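Local coordinates for protein prolyl endopeptidase (Myxococcus xanthus, PDB 2BKL) that probably hydrolyses oligopeptides as a serine endopeptidase, cutting after proline and less readily after alanine, at residues S533-V539 and V554-L560; L559-V563 and H591-H597; F568-W574 and D617-M622; L609-H615 and L643-A649. One frame throughout, in Å; residues are numbered along the deposited sequence. Where two conformers were deposited one is given.

Overall arrangement
All four contacts belong to the alpha/beta-hydrolase part of the chain. Contacts 1 and 2 are buried and share L559 and L560: L537 of the helix in contact 1 packs on M562, Y593 and P595 of contact 2. Contacts 3 and 4 are partly buried. Contacts 1 and 4 meet in one sheet, where strands 552-556 and 607-613 are neighbours, and contact 4 adds the outermost strand. The covalently bound ligand ZAH joins contacts 1 and 3: the first supplies the covalent serine, the second a tryptophan, an arginine and a valine. Chemistry differs accordingly: close backbone packing in contact 1, an apolar centre with bonds gathered on a serine hydroxyl in 2, water-bridged loops in 3, regular strand pairing in 4.

Contact 1. Residues S533-V539 and V554-L560; sequences SNGGLLV and VCAVPLL. With ZAH (N-[(benzyloxy)carbonyl]-L-alanyl-L-proline), chain C.
This buried contact sets a helix start on a strand end and its following loop within the beta-alpha-beta unit of strand 527-532, helix 534-545 and strand 552-556. Helix 534-539 runs at 148° to strand 554-556, their axes approaching to 7.0 Å. S533, just before the helix, has strained phi/psi of 70/-112. Its N donates to A556 O (2.9 Å), its O accepts a weak bond from L559 N (3.3 Å), and its CA lies 3.2 Å from V557 O. V557 (29/61) turns the chain off the strand, bringing P558 against G536, with CA atoms 4.2 Å apart; a CB on G536 would clash with P558 CB and A556 O. V539 CG2 packs on C555 CB (3.7 Å) and L537 CB on L559 CB (4.4 Å). With chi1 t, S533 OG is bonded to ZAH C1 (1.5 Å), while N534 N donates to ZAH O2 (2.8 Å). The tight turn and covalent serine are consistent with an alpha/beta-hydrolase nucleophile elbow, N534 N probably forming part of the oxyanion hole.

Contact 2. Residues L559-V563 and H591-H597; sequences LLDMV and HAYSPYH
M562, with all three chi angles m, lies at the apolar centre: its CG meets Y593 CE1 (3.9 Å) and P595 CD (4.3 Å), and L537 of helix 534-545 packs on all three. Beside it L560 CD2 touches P595 CB (3.9 Å); on the other flank V563 CG2 rests on H597 CE1 (3.7 Å) and H591 CD2 (4.0 Å). Segment 559-563 is irregular, whereas 591-597 leaves a helix, bends at S594 (-45/105) and makes a 3-10 segment at 595-597. CA pairs are L560-P595 (5.3 Å) and M562-S594 (4.9 Å). Y596 N donates to L560 O (3.0 Å), and M562 N to S594 OG (2.9 Å), a t rotamer that also bonds H597 ND1 (2.7 Å). At the polar edge D561 OD1 lies 3.1 Å from H597 CE1, and water 1 joins D561 OD2 (2.8 Å) to H597 NE2 (2.9 Å). K626 forms a salt bridge with D561. Polar bonds around an apolar centre thus fix an irregular segment to a helix end and 3-10 turn without sheet pairing.

Contact 3. Residues F568-W574 and D617-M622; sequences FGSGRTW and DRVDPM. With ZAH (N-[(benzyloxy)carbonyl]-L-alanyl-L-proline), chain C.
F568 (chi1 m) lays one ring face over the side chain of M622, whose CE is 4.1 Å from the ring centroid, 29° off the normal, in a CH-pi contact; M622 SD, 5.0 Å from that centroid, makes it also a Met-aromatic pair. A type II' turn from F568 to G571 follows. G569 (52/-135) occupies a place where a CB would run into R618 O. Across the gap S570 N donates to R618 O (3.1 Å), with the two CA atoms 5.1 Å apart. Waters bridge the middle of the seam: water 2 bonds F568 O, R618 O and D620 N, water 3 joins G569 N and D620 OD2 (2.9 Å each), and waters 4 and 5 link S570 OG with D617 O. D620 OD1 in turn accepts from M622 N (2.9 Å), capping the start of the next helix. At the far end W574 packs CZ2 on R618 CG (3.7 Å) and CH2 on V619 CG2 (3.7 Å). One face of its indole covers C6 in the proline ring of the ligand, and its NE1 donates to ZAH O16 (2.9 Å). R618 NH1 donates to ZAH O9 (2.8 Å), while R618 NE is salt-bridged to D145 of the propeller. W574 covering the proline ring while R618 binds the alanyl carbonyl before it, at the domain interface, is the substrate pocket characteristic of prolyl oligopeptidases.

Contact 4. Residues L609-H615 and L643-A649; sequences LMMAADH and LRIEANA
Strands 609-613 and 643-646 run side by side in parallel, axes 4.5 Å apart and inclined by 28°, with M610 facing L643, M611 R644, A612 I645 and A613 E646. Four backbone bonds hold this register: R644 N to M610 O (2.9 Å), A612 N to R644 O (2.8 Å), E646 N to A612 O (2.8 Å) and D614 N to E646 O (3.0 Å). On one face the short A612 leaves a hollow into which L643 leans, its CD1 3.8 Å from M610 CB and 4.0 Å from A612 CB; helices 622-632 and 33-51 pack against this side. On the other face M611 CE lies 4.1 Å from R644 CD, under helix 657-674, and R644 NH1 bridges to E646 OE1 (2.8 Å). At the strand end the small A613 leaves room for A649, CB to CB 3.9 Å. D614 (chi1 p) fills the bend: OD1 accepts from A649 N (3.0 Å), OD2 from N648 N (2.9 Å), and H615 N bonds A649 O (2.8 Å). Joined through helix 622-632, the pair is the beta-alpha-beta crossover at the edge of an alpha/beta-hydrolase sheet, its loops leading to D616 and H651, probable triad partners of S533.

Contact 1. Residues S533-V539 and V554-L560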
# COMPACT_ATOMS: atom_id res chain seq x y z
N SER A 533 1.44 -5.14 -8.07
CA SER A 533 1.88 -6.00 -6.96
C SER A 533 0.94 -7.24 -6.79
O SER A 533 0.93 -8.20 -7.79
CB SER A 533 1.99 -5.14 -5.68
OG SER A 533 2.68 -5.86 -4.64
N ASN A 534 0.16 -7.37 -5.72
CA ASN A 534 -0.94 -8.32 -5.74
C ASN A 534 -1.98 -7.96 -6.82
O ASN A 534 -2.68 -8.85 -7.31
CB ASN A 534 -1.58 -8.29 -4.33
CG ASN A 534 -2.81 -9.12 -4.24
OD1 ASN A 534 -2.77 -10.33 -4.31
ND2 ASN A 534 -3.97 -8.45 -4.12
N GLY A 535 -2.07 -6.68 -7.19
CA GLY A 535 -2.93 -6.27 -8.31
C GLY A 535 -2.32 -6.66 -9.66
O GLY A 535 -3.01 -6.76 -10.67
N GLY A 536 -1.00 -6.79 -9.70
CA GLY A 536 -0.33 -7.27 -10.88
C GLY A 536 -0.66 -8.73 -11.10
O GLY A 536 -0.91 -9.16 -12.20
N LEU A 537 -0.65 -9.52 -10.01
CA LEU A 537 -1.13 -10.89 -10.02
C LEU A 537 -2.57 -10.92 -10.56
O LEU A 537 -2.90 -11.73 -11.42
CB LEU A 537 -1.05 -11.48 -8.61
CG LEU A 537 -1.78 -12.79 -8.38
CD1 LEU A 537 -1.22 -13.88 -9.28
CD2 LEU A 537 -1.66 -13.18 -6.95
N LEU A 538 -3.41 -10.03 -10.01
CA LEU A 538 -4.80 -9.94 -10.44
C LEU A 538 -4.95 -9.83 -11.94
O LEU A 538 -5.68 -10.60 -12.57
CB LEU A 538 -5.48 -8.74 -9.79
CG LEU A 538 -6.86 -8.39 -10.33
CD1 LEU A 538 -7.86 -9.49 -10.02
CD2 LEU A 538 -7.29 -7.08 -9.71
N VAL A 539 -4.26 -8.87 -12.55
CA VAL A 539 -4.45 -8.65 -13.99
C VAL A 539 -3.77 -9.74 -14.83
O VAL A 539 -4.24 -10.05 -15.93
CB VAL A 539 -4.11 -7.21 -14.47
CG1 VAL A 539 -4.98 -6.23 -13.75
CG2 VAL A 539 -2.64 -6.87 -14.30
N VAL A 554 -2.42 -3.35 -18.14
CA VAL A 554 -1.27 -2.67 -17.56
C VAL A 554 -0.96 -3.36 -16.23
O VAL A 554 -1.81 -3.39 -15.33
CB VAL A 554 -1.51 -1.16 -17.35
CG1 VAL A 554 -0.22 -0.50 -16.83
CG2 VAL A 554 -1.96 -0.50 -18.65
N CYS A 555 0.25 -3.92 -16.11
CA CYS A 555 0.59 -4.83 -15.01
C CYS A 555 1.84 -4.26 -14.38
O CYS A 555 2.90 -4.25 -15.00
CB CYS A 555 0.82 -6.24 -15.59
SG CYS A 555 1.32 -7.48 -14.41
N ALA A 556 1.74 -3.75 -13.16
CA ALA A 556 2.84 -3.08 -12.47
C ALA A 556 3.43 -3.92 -11.36
O ALA A 556 2.71 -4.61 -10.61
CB ALA A 556 2.38 -1.73 -11.89
N VAL A 557 4.75 -3.84 -11.26
CA VAL A 557 5.57 -4.49 -10.22
C VAL A 557 4.94 -5.77 -9.69
O VAL A 557 4.64 -5.88 -8.49
CB VAL A 557 5.95 -3.50 -9.11
CG1 VAL A 557 7.01 -2.51 -9.63
CG2 VAL A 557 4.77 -2.79 -8.55
N PRO A 558 4.73 -6.75 -10.56
CA PRO A 558 3.80 -7.86 -10.25
C PRO A 558 4.40 -9.12 -9.63
O PRO A 558 5.59 -9.43 -9.82
CB PRO A 558 3.27 -8.22 -11.61
CG PRO A 558 4.54 -8.05 -12.53
CD PRO A 558 5.15 -6.79 -11.97
N LEU A 559 3.53 -9.90 -8.98
CA LEU A 559 3.75 -11.32 -8.71
C LEU A 559 3.06 -12.12 -9.79
O LEU A 559 1.86 -11.93 -10.02
CB LEU A 559 3.17 -11.69 -7.34
CG LEU A 559 3.87 -11.10 -6.14
CD1 LEU A 559 3.04 -11.20 -4.87
CD2 LEU A 559 5.25 -11.76 -5.95
N LEU A 560 3.78 -13.04 -10.46
CA LEU A 560 3.21 -13.81 -11.57
C LEU A 560 3.59 -15.29 -11.60
O LEU A 560 2.83 -16.08 -12.14
CB LEU A 560 3.48 -13.14 -12.93
CG LEU A 560 2.93 -11.74 -13.09
CD1 LEU A 560 3.57 -10.97 -14.22
CD2 LEU A 560 1.45 -11.73 -13.25
C1 ZAH C . 2.18 -5.76 -3.28
O2 ZAH C . 0.82 -6.12 -3.30
C3 ZAH C . 3.04 -6.63 -2.33
C4 ZAH C . 3.05 -8.10 -2.78
C5 ZAH C . 1.91 -8.79 -2.04
C6 ZAH C . 1.65 -7.98 -0.80
N7 ZAH C . 2.47 -6.79 -0.98
C8 ZAH C . 2.61 -5.87 -0.03
O9 ZAH C . 3.44 -4.87 -0.27
C10 ZAH C . 2.09 -6.09 1.41
C11 ZAH C . 0.63 -5.64 1.34
N14 ZAH C . 2.79 -5.27 2.37
C15 ZAH C . 4.01 -5.56 2.76
O16 ZAH C . 4.61 -6.64 2.36
O17 ZAH C . 4.65 -4.66 3.67
C18 ZAH C . 6.05 -4.96 3.91
C19 ZAH C . 6.77 -3.83 4.64
C20 ZAH C . 6.39 -3.51 5.96
C21 ZAH C . 7.02 -2.47 6.63
C22 ZAH C . 8.05 -1.76 6.00
C23 ZAH C . 8.45 -2.09 4.70
C24 ZAH C . 7.80 -3.12 4.02

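Contact 2. Residues L559-V563 and H591-H597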
# COMPACT_ATOMS: atom_id res chain seq x y z
N LEU A 559 3.53 -9.90 -8.98
CA LEU A 559 3.75 -11.32 -8.71
C LEU A 559 3.06 -12.12 -9.79
O LEU A 559 1.86 -11.93 -10.02
CB LEU A 559 3.17 -11.69 -7.34
CG LEU A 559 3.87 -11.10 -6.14
CD1 LEU A 559 3.04 -11.20 -4.87
CD2 LEU A 559 5.25 -11.76 -5.95
N LEU A 560 3.78 -13.04 -10.46
CA LEU A 560 3.21 -13.81 -11.57
C LEU A 560 3.59 -15.29 -11.60
O LEU A 560 2.83 -16.08 -12.14
CB LEU A 560 3.48 -13.14 -12.93
CG LEU A 560 2.93 -11.74 -13.09
CD1 LEU A 560 3.57 -10.97 -14.22
CD2 LEU A 560 1.45 -11.73 -13.25
N ASP A 561 4.78 -15.67 -11.10
CA ASP A 561 5.11 -17.09 -10.91
C ASP A 561 4.81 -17.43 -9.46
O ASP A 561 5.60 -17.14 -8.55
CB ASP A 561 6.57 -17.39 -11.26
CG ASP A 561 6.94 -18.83 -11.06
OD1 ASP A 561 6.20 -19.56 -10.37
OD2 ASP A 561 8.01 -19.29 -11.57
N MET A 562 3.63 -17.99 -9.23
CA MET A 562 3.16 -18.22 -7.86
C MET A 562 3.64 -19.55 -7.31
O MET A 562 3.43 -19.85 -6.16
CB MET A 562 1.64 -18.10 -7.78
CG MET A 562 1.17 -16.71 -8.16
SD MET A 562 1.81 -15.40 -7.09
CE MET A 562 1.12 -15.81 -5.56
N VAL A 563 4.28 -20.36 -8.15
CA VAL A 563 4.92 -21.59 -7.70
C VAL A 563 6.27 -21.28 -7.05
O VAL A 563 6.74 -22.02 -6.20
CB VAL A 563 5.06 -22.58 -8.88
CG1 VAL A 563 5.83 -23.82 -8.48
CG2 VAL A 563 3.67 -22.94 -9.41
N HIS A 591 -0.79 -23.37 -8.34
CA HIS A 591 -0.49 -23.78 -9.69
C HIS A 591 -1.69 -23.58 -10.57
O HIS A 591 -1.53 -23.25 -11.73
CB HIS A 591 -0.00 -25.24 -9.71
CG HIS A 591 0.60 -25.67 -11.01
ND1 HIS A 591 0.52 -26.97 -11.46
CD2 HIS A 591 1.31 -24.99 -11.94
CE1 HIS A 591 1.13 -27.06 -12.63
NE2 HIS A 591 1.65 -25.88 -12.93
N ALA A 592 -2.91 -23.69 -10.02
CA ALA A 592 -4.11 -23.55 -10.81
C ALA A 592 -4.30 -22.14 -11.36
O ALA A 592 -4.91 -21.98 -12.40
CB ALA A 592 -5.30 -23.98 -10.02
N TYR A 593 -3.81 -21.13 -10.64
CA TYR A 593 -3.95 -19.75 -11.13
C TYR A 593 -2.67 -18.99 -11.52
O TYR A 593 -2.78 -17.95 -12.15
CB TYR A 593 -4.78 -18.89 -10.18
CG TYR A 593 -4.16 -18.52 -8.82
CD1 TYR A 593 -3.19 -17.53 -8.73
CD2 TYR A 593 -4.61 -19.09 -7.63
CE1 TYR A 593 -2.68 -17.14 -7.50
CE2 TYR A 593 -4.11 -18.72 -6.42
CZ TYR A 593 -3.14 -17.74 -6.34
OH TYR A 593 -2.66 -17.34 -5.11
N SER A 594 -1.50 -19.50 -11.15
CA SER A 594 -0.17 -18.88 -11.37
C SER A 594 -0.07 -18.37 -12.81
O SER A 594 -0.06 -19.18 -13.74
CB SER A 594 0.90 -19.93 -11.12
OG SER A 594 2.20 -19.41 -11.38
N PRO A 595 -0.16 -17.08 -13.05
CA PRO A 595 -0.29 -16.60 -14.43
C PRO A 595 0.82 -17.07 -15.37
O PRO A 595 0.56 -17.36 -16.53
CB PRO A 595 -0.31 -15.07 -14.26
CG PRO A 595 -0.97 -14.91 -12.94
CD PRO A 595 -0.40 -15.99 -12.07
N TYR A 596 2.05 -17.11 -14.88
CA TYR A 596 3.19 -17.52 -15.68
C TYR A 596 3.02 -18.92 -16.25
O TYR A 596 3.56 -19.20 -17.31
CB TYR A 596 4.45 -17.44 -14.83
CG TYR A 596 5.69 -18.02 -15.47
CD1 TYR A 596 6.23 -17.47 -16.62
CD2 TYR A 596 6.31 -19.11 -14.92
CE1 TYR A 596 7.38 -17.98 -17.20
CE2 TYR A 596 7.46 -19.65 -15.51
CZ TYR A 596 7.98 -19.07 -16.63
OH TYR A 596 9.15 -19.62 -17.10
N HIS A 597 2.26 -19.77 -15.55
CA HIS A 597 2.03 -21.16 -15.96
C HIS A 597 0.75 -21.35 -16.76
O HIS A 597 0.37 -22.49 -17.06
CB HIS A 597 2.04 -22.08 -14.74
CG HIS A 597 3.33 -22.04 -14.01
ND1 HIS A 597 3.54 -21.22 -12.92
CD2 HIS A 597 4.49 -22.70 -14.23
CE1 HIS A 597 4.79 -21.37 -12.51
NE2 HIS A 597 5.38 -22.28 -13.28
O HOH W 1 8.08 -22.02 -12.20

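Contact 3. Residues F568-W574 and D617-M622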
# COMPACT_ATOMS: atom_id res chain seq x y z
N PHE A 568 11.99 -15.52 -3.32
CA PHE A 568 12.63 -14.27 -3.67
C PHE A 568 12.12 -13.10 -2.85
O PHE A 568 10.93 -13.00 -2.54
CB PHE A 568 12.34 -13.93 -5.14
CG PHE A 568 12.83 -14.98 -6.12
CD1 PHE A 568 12.08 -16.11 -6.42
CD2 PHE A 568 14.04 -14.79 -6.75
CE1 PHE A 568 12.55 -17.06 -7.31
CE2 PHE A 568 14.51 -15.73 -7.66
CZ PHE A 568 13.76 -16.87 -7.93
N GLY A 569 13.01 -12.17 -2.59
CA GLY A 569 12.68 -10.94 -1.91
C GLY A 569 11.94 -11.20 -0.61
O GLY A 569 12.31 -12.08 0.14
N SER A 570 10.87 -10.43 -0.40
CA SER A 570 10.02 -10.51 0.78
C SER A 570 8.93 -11.59 0.70
O SER A 570 8.00 -11.61 1.49
CB SER A 570 9.36 -9.13 1.02
OG SER A 570 10.38 -8.17 1.26
N GLY A 571 9.02 -12.49 -0.28
CA GLY A 571 7.95 -13.42 -0.54
C GLY A 571 7.44 -14.25 0.61
O GLY A 571 6.25 -14.51 0.69
N ARG A 572 8.30 -14.72 1.52
CA ARG A 572 7.82 -15.56 2.60
C ARG A 572 6.84 -14.83 3.51
O ARG A 572 5.98 -15.46 4.13
CB ARG A 572 8.99 -16.18 3.37
CG ARG A 572 9.77 -17.16 2.52
CD ARG A 572 10.77 -17.96 3.30
NE ARG A 572 11.40 -18.96 2.44
CZ ARG A 572 10.84 -20.12 2.09
NH1 ARG A 572 9.65 -20.48 2.51
NH2 ARG A 572 11.49 -20.91 1.25
N THR A 573 6.92 -13.51 3.56
CA THR A 573 5.99 -12.77 4.39
C THR A 573 4.56 -12.82 3.88
O THR A 573 3.66 -12.45 4.64
CB THR A 573 6.41 -11.28 4.58
OG1 THR A 573 6.31 -10.55 3.36
CG2 THR A 573 7.86 -11.14 5.11
N TRP A 574 4.37 -13.22 2.62
CA TRP A 574 3.02 -13.34 2.05
C TRP A 574 2.49 -14.76 2.06
O TRP A 574 1.36 -14.98 1.65
CB TRP A 574 2.95 -12.74 0.65
CG TRP A 574 3.58 -11.39 0.64
CD1 TRP A 574 3.37 -10.40 1.54
CD2 TRP A 574 4.52 -10.90 -0.30
NE1 TRP A 574 4.17 -9.32 1.25
CE2 TRP A 574 4.88 -9.60 0.12
CE3 TRP A 574 5.12 -11.43 -1.45
CZ2 TRP A 574 5.84 -8.84 -0.54
CZ3 TRP A 574 6.09 -10.65 -2.11
CH2 TRP A 574 6.42 -9.38 -1.64
N ASP A 617 13.05 -4.16 -4.18
CA ASP A 617 13.56 -5.12 -3.20
C ASP A 617 12.47 -5.77 -2.34
O ASP A 617 12.74 -6.36 -1.28
CB ASP A 617 14.67 -4.50 -2.30
CG ASP A 617 14.20 -3.30 -1.49
OD1 ASP A 617 13.08 -2.79 -1.73
OD2 ASP A 617 14.95 -2.81 -0.57
N ARG A 618 11.25 -5.68 -2.80
CA ARG A 618 10.11 -6.32 -2.14
C ARG A 618 9.57 -7.43 -3.03
O ARG A 618 9.62 -8.61 -2.64
CB ARG A 618 9.04 -5.28 -1.83
CG ARG A 618 7.98 -5.81 -0.88
CD ARG A 618 6.82 -4.87 -0.53
NE ARG A 618 7.27 -3.57 -0.07
CZ ARG A 618 6.47 -2.53 0.17
NH1 ARG A 618 5.15 -2.64 0.08
NH2 ARG A 618 6.98 -1.36 0.53
N VAL A 619 9.06 -7.05 -4.20
CA VAL A 619 8.58 -7.97 -5.21
C VAL A 619 9.64 -8.15 -6.27
O VAL A 619 10.01 -7.21 -6.98
CB VAL A 619 7.27 -7.44 -5.85
CG1 VAL A 619 6.86 -8.29 -7.07
CG2 VAL A 619 6.14 -7.42 -4.80
N ASP A 620 10.16 -9.36 -6.40
CA ASP A 620 11.29 -9.55 -7.29
C ASP A 620 10.93 -9.22 -8.73
O ASP A 620 9.89 -9.67 -9.22
CB ASP A 620 11.80 -10.98 -7.17
CG ASP A 620 13.18 -11.13 -7.70
OD1 ASP A 620 13.33 -11.06 -8.92
OD2 ASP A 620 14.17 -11.29 -6.94
N PRO A 621 11.74 -8.40 -9.41
CA PRO A 621 11.48 -8.08 -10.82
C PRO A 621 11.47 -9.27 -11.77
O PRO A 621 11.02 -9.14 -12.88
CB PRO A 621 12.61 -7.11 -11.16
CG PRO A 621 12.97 -6.48 -9.80
CD PRO A 621 12.88 -7.64 -8.88
N MET A 622 11.90 -10.45 -11.34
CA MET A 622 11.96 -11.59 -12.26
C MET A 622 10.55 -11.97 -12.78
O MET A 622 10.42 -12.49 -13.87
CB MET A 622 12.66 -12.80 -11.64
CG MET A 622 11.89 -13.53 -10.55
SD MET A 622 10.76 -14.73 -11.23
CE MET A 622 10.23 -15.62 -9.79
C1 ZAH C . 2.18 -5.76 -3.28
O2 ZAH C . 0.82 -6.12 -3.30
C3 ZAH C . 3.04 -6.63 -2.33
C4 ZAH C . 3.05 -8.10 -2.78
C5 ZAH C . 1.91 -8.79 -2.04
C6 ZAH C . 1.65 -7.98 -0.80
N7 ZAH C . 2.47 -6.79 -0.98
C8 ZAH C . 2.61 -5.87 -0.03
O9 ZAH C . 3.44 -4.87 -0.27
C10 ZAH C . 2.09 -6.09 1.41
C11 ZAH C . 0.63 -5.64 1.34
N14 ZAH C . 2.79 -5.27 2.37
C15 ZAH C . 4.01 -5.56 2.76
O16 ZAH C . 4.61 -6.64 2.36
O17 ZAH C . 4.65 -4.66 3.67
C18 ZAH C . 6.05 -4.96 3.91
C19 ZAH C . 6.77 -3.83 4.64
C20 ZAH C . 6.39 -3.51 5.96
C21 ZAH C . 7.02 -2.47 6.63
C22 ZAH C . 8.05 -1.76 6.00
C23 ZAH C . 8.45 -2.09 4.70
C24 ZAH C . 7.80 -3.12 4.02
O HOH W 2 9.58 -11.01 -3.95
O HOH W 3 15.27 -11.87 -4.36
O HOH W 4 11.57 -5.38 1.18
O HOH W 5 13.12 -8.40 0.77

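Contact 4. Residues L609-H615 and L643-A649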
# COMPACT_ATOMS: atom_id res chain seq x y z
N LEU A 609 1.24 -3.89 -21.23
CA LEU A 609 2.31 -3.00 -20.79
C LEU A 609 2.70 -3.39 -19.36
O LEU A 609 1.90 -3.28 -18.44
CB LEU A 609 1.88 -1.54 -20.83
CG LEU A 609 2.84 -0.48 -20.30
CD1 LEU A 609 4.19 -0.55 -21.01
CD2 LEU A 609 2.25 0.93 -20.38
N MET A 610 3.93 -3.87 -19.20
CA MET A 610 4.48 -4.29 -17.91
C MET A 610 5.24 -3.09 -17.37
O MET A 610 6.22 -2.64 -17.99
CB MET A 610 5.55 -5.34 -18.15
CG MET A 610 5.27 -6.83 -18.18
SD MET A 610 3.69 -7.37 -17.81
CE MET A 610 4.15 -8.56 -16.53
N MET A 611 4.87 -2.60 -16.21
CA MET A 611 5.54 -1.46 -15.59
C MET A 611 6.38 -1.93 -14.43
O MET A 611 5.91 -2.11 -13.29
CB MET A 611 4.56 -0.40 -15.16
CG MET A 611 3.60 -0.08 -16.24
SD MET A 611 2.76 1.50 -16.34
CE MET A 611 4.10 2.74 -16.18
N ALA A 612 7.66 -2.11 -14.71
CA ALA A 612 8.61 -2.65 -13.74
C ALA A 612 9.49 -1.55 -13.17
O ALA A 612 9.49 -0.41 -13.64
CB ALA A 612 9.45 -3.70 -14.41
N ALA A 613 10.17 -1.90 -12.09
CA ALA A 613 11.05 -1.00 -11.35
C ALA A 613 12.36 -1.71 -11.11
O ALA A 613 12.38 -2.85 -10.64
CB ALA A 613 10.42 -0.63 -10.03
N ASP A 614 13.46 -1.02 -11.39
CA ASP A 614 14.79 -1.64 -11.35
C ASP A 614 15.34 -1.97 -9.96
O ASP A 614 16.25 -2.78 -9.85
CB ASP A 614 15.83 -0.85 -12.16
CG ASP A 614 16.20 0.49 -11.56
OD1 ASP A 614 15.62 0.88 -10.52
OD2 ASP A 614 17.07 1.21 -12.11
N HIS A 615 14.79 -1.35 -8.92
CA HIS A 615 15.31 -1.55 -7.56
C HIS A 615 14.20 -2.00 -6.62
O HIS A 615 14.24 -1.72 -5.43
CB HIS A 615 15.94 -0.27 -7.02
CG HIS A 615 17.37 -0.10 -7.39
ND1 HIS A 615 17.78 0.63 -8.48
CD2 HIS A 615 18.50 -0.57 -6.80
CE1 HIS A 615 19.10 0.62 -8.55
NE2 HIS A 615 19.56 -0.10 -7.54
N LEU A 643 7.93 -4.45 -21.91
CA LEU A 643 8.49 -4.37 -20.58
C LEU A 643 9.19 -3.02 -20.41
O LEU A 643 10.25 -2.80 -20.97
CB LEU A 643 9.47 -5.53 -20.35
CG LEU A 643 10.21 -5.52 -19.00
CD1 LEU A 643 9.28 -5.69 -17.82
CD2 LEU A 643 11.29 -6.61 -18.97
N ARG A 644 8.57 -2.13 -19.65
CA ARG A 644 9.12 -0.83 -19.33
C ARG A 644 9.77 -0.86 -17.94
O ARG A 644 9.08 -1.17 -16.97
CB ARG A 644 7.99 0.16 -19.34
CG ARG A 644 8.39 1.62 -19.14
CD ARG A 644 7.19 2.48 -18.80
NE ARG A 644 7.47 3.90 -18.77
CZ ARG A 644 7.98 4.56 -17.74
NH1 ARG A 644 8.31 3.97 -16.61
NH2 ARG A 644 8.18 5.86 -17.86
N ILE A 645 11.05 -0.55 -17.82
CA ILE A 645 11.74 -0.63 -16.56
C ILE A 645 12.06 0.77 -16.06
O ILE A 645 12.84 1.49 -16.69
CB ILE A 645 13.00 -1.50 -16.67
CG1 ILE A 645 12.68 -2.90 -17.26
CG2 ILE A 645 13.71 -1.60 -15.30
CD1 ILE A 645 13.95 -3.75 -17.57
N GLU A 646 11.46 1.16 -14.96
CA GLU A 646 11.72 2.48 -14.41
C GLU A 646 13.06 2.49 -13.71
O GLU A 646 13.34 1.59 -12.92
CB GLU A 646 10.61 2.83 -13.42
CG GLU A 646 10.68 4.21 -12.78
CD GLU A 646 10.07 5.32 -13.60
OE1 GLU A 646 8.95 5.13 -14.13
OE2 GLU A 646 10.68 6.42 -13.64
N ALA A 647 13.87 3.51 -13.99
CA ALA A 647 15.18 3.62 -13.40
C ALA A 647 15.12 4.21 -11.99
O ALA A 647 14.26 5.02 -11.68
CB ALA A 647 16.07 4.47 -14.28
N ASN A 648 16.04 3.77 -11.15
CA ASN A 648 16.20 4.25 -9.78
C ASN A 648 14.90 4.23 -9.02
O ASN A 648 14.51 5.20 -8.40
CB ASN A 648 16.83 5.64 -9.80
CG ASN A 648 18.16 5.63 -10.52
OD1 ASN A 648 19.07 4.92 -10.13
ND2 ASN A 648 18.24 6.36 -11.60
N ALA A 649 14.24 3.09 -9.07
CA ALA A 649 12.89 2.98 -8.56
C ALA A 649 12.71 1.76 -7.69
O ALA A 649 13.08 0.65 -8.07
CB ALA A 649 11.91 2.94 -9.72